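Long-range contact in glycosyl hydrolases family 2, sugar binding domain protein (Bacteroides uniformis str. 3978 T3 ii, PDB 6D1P), which probably hydrolyses O-glycosidic bonds as a family 2 glycoside hydrolase, acting as a beta-glucuronidase of a human gut bacterium: residues 349-353 and 577-581. Coordinates in Å, arbitrary orientation, origin at the centre of the assembly. Numbering follows the deposited sequence.
With NA (sodium ion), chain C.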
ATOM      1  N   GLU A 349      -5.424 -28.766 -10.771  1.00 32.38           N
ATOM      2  CA  GLU A 349      -4.105 -28.546 -11.359  1.00 29.25           C
ATOM      3  C   GLU A 349      -3.283 -29.824 -11.363  1.00 25.12           C
ATOM      4  O   GLU A 349      -2.657 -30.170 -12.373  1.00 25.29           O
ATOM      5  CB  GLU A 349      -3.375 -27.434 -10.606  1.00 26.51           C
ATOM      6  CG  GLU A 349      -1.890 -27.300 -10.944  1.00 22.90           C
ATOM      7  CD  GLU A 349      -1.191 -26.274 -10.041  1.00 30.82           C
ATOM      8  OE1 GLU A 349      -1.899 -25.682  -9.174  1.00 27.00           O
ATOM      9  OE2 GLU A 349       0.045 -26.066 -10.184  1.00 22.77           O
ATOM     10  N   MET A 350      -3.263 -30.537 -10.240  1.00 28.04           N
ATOM     11  CA  MET A 350      -2.506 -31.785 -10.185  1.00 29.46           C
ATOM     12  C   MET A 350      -3.031 -32.791 -11.209  1.00 29.40           C
ATOM     13  O   MET A 350      -2.243 -33.442 -11.909  1.00 27.08           O
ATOM     14  CB  MET A 350      -2.536 -32.354  -8.764  1.00 29.05           C
ATOM     15  CG  MET A 350      -1.945 -31.415  -7.708  1.00 26.14           C
ATOM     16  SD  MET A 350      -0.300 -30.794  -8.142  1.00 27.30           S
ATOM     17  CE  MET A 350       0.633 -32.317  -8.226  1.00 24.75           C
ATOM     18  N   GLN A 351      -4.358 -32.885 -11.364  1.00 32.29           N
ATOM     19  CA  GLN A 351      -4.914 -33.724 -12.428  1.00 36.08           C
ATOM     20  C   GLN A 351      -4.417 -33.283 -13.797  1.00 30.26           C
ATOM     21  O   GLN A 351      -4.069 -34.122 -14.633  1.00 34.35           O
ATOM     22  CB  GLN A 351      -6.448 -33.708 -12.395  1.00 34.47           C
ATOM     23  CG  GLN A 351      -7.061 -34.907 -11.692  1.00 45.65           C
ATOM     24  CD  GLN A 351      -8.580 -34.832 -11.588  1.00 61.22           C
ATOM     25  OE1 GLN A 351      -9.285 -34.714 -12.603  1.00 59.44           O
ATOM     26  NE2 GLN A 351      -9.094 -34.913 -10.353  1.00 53.98           N
ATOM     27  N   GLN A 352      -4.375 -31.976 -14.046  1.00 24.71           N
ATOM     28  CA  GLN A 352      -3.900 -31.495 -15.338  1.00 26.24           C
ATOM     29  C   GLN A 352      -2.465 -31.944 -15.591  1.00 30.02           C
ATOM     30  O   GLN A 352      -2.090 -32.277 -16.727  1.00 27.63           O
ATOM     31  CB  GLN A 352      -4.005 -29.973 -15.383  1.00 26.77           C
ATOM     32  CG  GLN A 352      -4.254 -29.367 -16.759  1.00 30.15           C
ATOM     33  CD  GLN A 352      -4.359 -27.834 -16.693  1.00 34.18           C
ATOM     34  OE1 GLN A 352      -3.981 -27.228 -15.693  1.00 27.58           O
ATOM     35  NE2 GLN A 352      -4.862 -27.213 -17.755  1.00 28.76           N
ATOM     36  N   ILE A 353      -1.654 -31.964 -14.532  1.00 29.11           N
ATOM     37  CA  ILE A 353      -0.266 -32.396 -14.638  1.00 28.60           C
ATOM     38  C   ILE A 353      -0.204 -33.894 -14.912  1.00 29.62           C
ATOM     39  O   ILE A 353       0.461 -34.342 -15.858  1.00 28.22           O
ATOM     40  CB  ILE A 353       0.501 -32.017 -13.355  1.00 25.17           C
ATOM     41  CG1 ILE A 353       0.562 -30.491 -13.217  1.00 24.09           C
ATOM     42  CG2 ILE A 353       1.882 -32.659 -13.337  1.00 20.64           C
ATOM     43  CD1 ILE A 353       1.335 -29.993 -12.037  1.00 19.91           C
ATOM     44  N   THR A 577       8.537 -24.520 -16.317  1.00 19.03           N
ATOM     45  CA  THR A 577       7.786 -25.051 -15.191  1.00 19.77           C
ATOM     46  C   THR A 577       6.404 -25.352 -15.745  1.00 20.62           C
ATOM     47  O   THR A 577       6.143 -25.078 -16.932  1.00 20.92           O
ATOM     48  CB  THR A 577       7.711 -24.030 -13.990  1.00 21.55           C
ATOM     49  OG1 THR A 577       7.069 -24.639 -12.860  1.00 22.04           O
ATOM     50  CG2 THR A 577       6.970 -22.746 -14.380  1.00 17.12           C
ATOM     51  N   PHE A 578       5.508 -25.915 -14.927  1.00 20.33           N
ATOM     52  CA  PHE A 578       4.208 -26.314 -15.469  1.00 21.44           C
ATOM     53  C   PHE A 578       3.382 -25.104 -15.889  1.00 21.35           C
ATOM     54  O   PHE A 578       2.821 -25.075 -16.996  1.00 23.39           O
ATOM     55  CB  PHE A 578       3.429 -27.152 -14.458  1.00 22.57           C
ATOM     56  CG  PHE A 578       2.059 -27.553 -14.948  1.00 22.63           C
ATOM     57  CD1 PHE A 578       1.916 -28.412 -16.039  1.00 25.67           C
ATOM     58  CD2 PHE A 578       0.912 -27.066 -14.326  1.00 22.31           C
ATOM     59  CE1 PHE A 578       0.638 -28.777 -16.509  1.00 27.67           C
ATOM     60  CE2 PHE A 578      -0.357 -27.421 -14.774  1.00 23.79           C
ATOM     61  CZ  PHE A 578      -0.504 -28.273 -15.875  1.00 24.48           C
ATOM     62  N   LYS A 579       3.308 -24.089 -15.019  1.00 18.12           N
ATOM     63  CA  LYS A 579       2.343 -23.003 -15.128  1.00 21.05           C
ATOM     64  C   LYS A 579       3.018 -21.647 -14.953  1.00 19.47           C
ATOM     65  O   LYS A 579       3.834 -21.467 -14.042  1.00 19.71           O
ATOM     66  CB  LYS A 579       1.237 -23.181 -14.076  1.00 21.50           C
ATOM     67  CG  LYS A 579       0.035 -22.271 -14.253  1.00 24.30           C
ATOM     68  CD  LYS A 579      -1.130 -22.724 -13.366  1.00 25.37           C
ATOM     69  CE  LYS A 579      -0.827 -22.418 -11.888  1.00 28.36           C
ATOM     70  NZ  LYS A 579      -1.578 -23.377 -11.056  1.00 31.16           N
ATOM     71  N   ASP A 580       2.683 -20.704 -15.838  1.00 21.94           N
ATOM     72  CA  ASP A 580       3.054 -19.306 -15.656  1.00 19.85           C
ATOM     73  C   ASP A 580       2.760 -18.876 -14.231  1.00 20.39           C
ATOM     74  O   ASP A 580       1.684 -19.158 -13.701  1.00 21.54           O
ATOM     75  CB  ASP A 580       2.271 -18.418 -16.627  1.00 20.11           C
ATOM     76  CG  ASP A 580       2.745 -18.541 -18.055  1.00 22.04           C
ATOM     77  OD1 ASP A 580       3.655 -19.359 -18.304  1.00 22.06           O
ATOM     78  OD2 ASP A 580       2.198 -17.810 -18.932  1.00 21.89           O
ATOM     79  N   PHE A 581       3.713 -18.194 -13.607  1.00 19.89           N
ATOM     80  CA  PHE A 581       3.540 -17.780 -12.224  1.00 18.97           C
ATOM     81  C   PHE A 581       4.142 -16.396 -12.044  1.00 20.32           C
ATOM     82  O   PHE A 581       4.974 -15.948 -12.839  1.00 21.68           O
ATOM     83  CB  PHE A 581       4.185 -18.782 -11.263  1.00 20.55           C
ATOM     84  CG  PHE A 581       5.678 -18.765 -11.316  1.00 25.27           C
ATOM     85  CD1 PHE A 581       6.354 -19.541 -12.245  1.00 18.16           C
ATOM     86  CD2 PHE A 581       6.417 -17.938 -10.455  1.00 20.39           C
ATOM     87  CE1 PHE A 581       7.734 -19.518 -12.313  1.00 20.53           C
ATOM     88  CE2 PHE A 581       7.788 -17.908 -10.521  1.00 20.86           C
ATOM     89  CZ  PHE A 581       8.462 -18.711 -11.444  1.00 21.58           C
TER
HETATM   90 NA    NA C 901       1.136 -20.370 -11.396  1.00 30.90          NA
HETATM   91  O   HOH W   1       0.913 -23.782  -9.370  1.00 23.76           O
HETATM   92  O   HOH W   2       2.768 -22.539 -10.663  1.00 22.60           O
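A buried helix-to-loop contact, part apolar and part ionic, joins helix 343-356 to the loop that follows strand 572-574 inside the TIM-barrel domain. F578 supplies most of the loop's covered surface. Its ring lies against the helix, with I353 CG1 seated over one face, 3.4 Å from the ring centroid and only 4° off the normal: a CH-pi contact. An isoleucine suits this spot because its gamma methylene, on a side chain apolar throughout, can point its C-H bonds at the pi face and exclude water. Q352 OE1 approaches the ring edge, 3.6 Å from F578 CZ, where the polarised C-H groups tolerate an oxygen, while the amide nitrogen of Q352 is hydrogen-bonded to the backbone of G604.

One turn earlier on the helix, E349 reaches across with an extended side chain. Its methylene CG touches the F578 ring (4.1 Å to CE2), and its carboxylate forms a salt bridge, E349 OE1 to K579 NZ at 3.0 Å. The main partner of that carboxylate is R330, whose salt bridge shares OE1, so two cations match the buried charge. Water 1 also links the pair, 2.6 Å from E349 OE2 and 3.0 Å from K579 NZ; H334 hydrogen-bonds the lysine amine.

Next along the loop, D580 O binds the sodium ion at 2.7 Å; water 2 and D333 also coordinate it. Strand 321-329, whose T328 touches both F578 and I353, pairs in parallel with 572-574 and closes the barrel. The loop therefore runs beside the helix after the first barrel strand, characteristic of the (beta/alpha)8 catalytic domain of family 2 glycoside hydrolases.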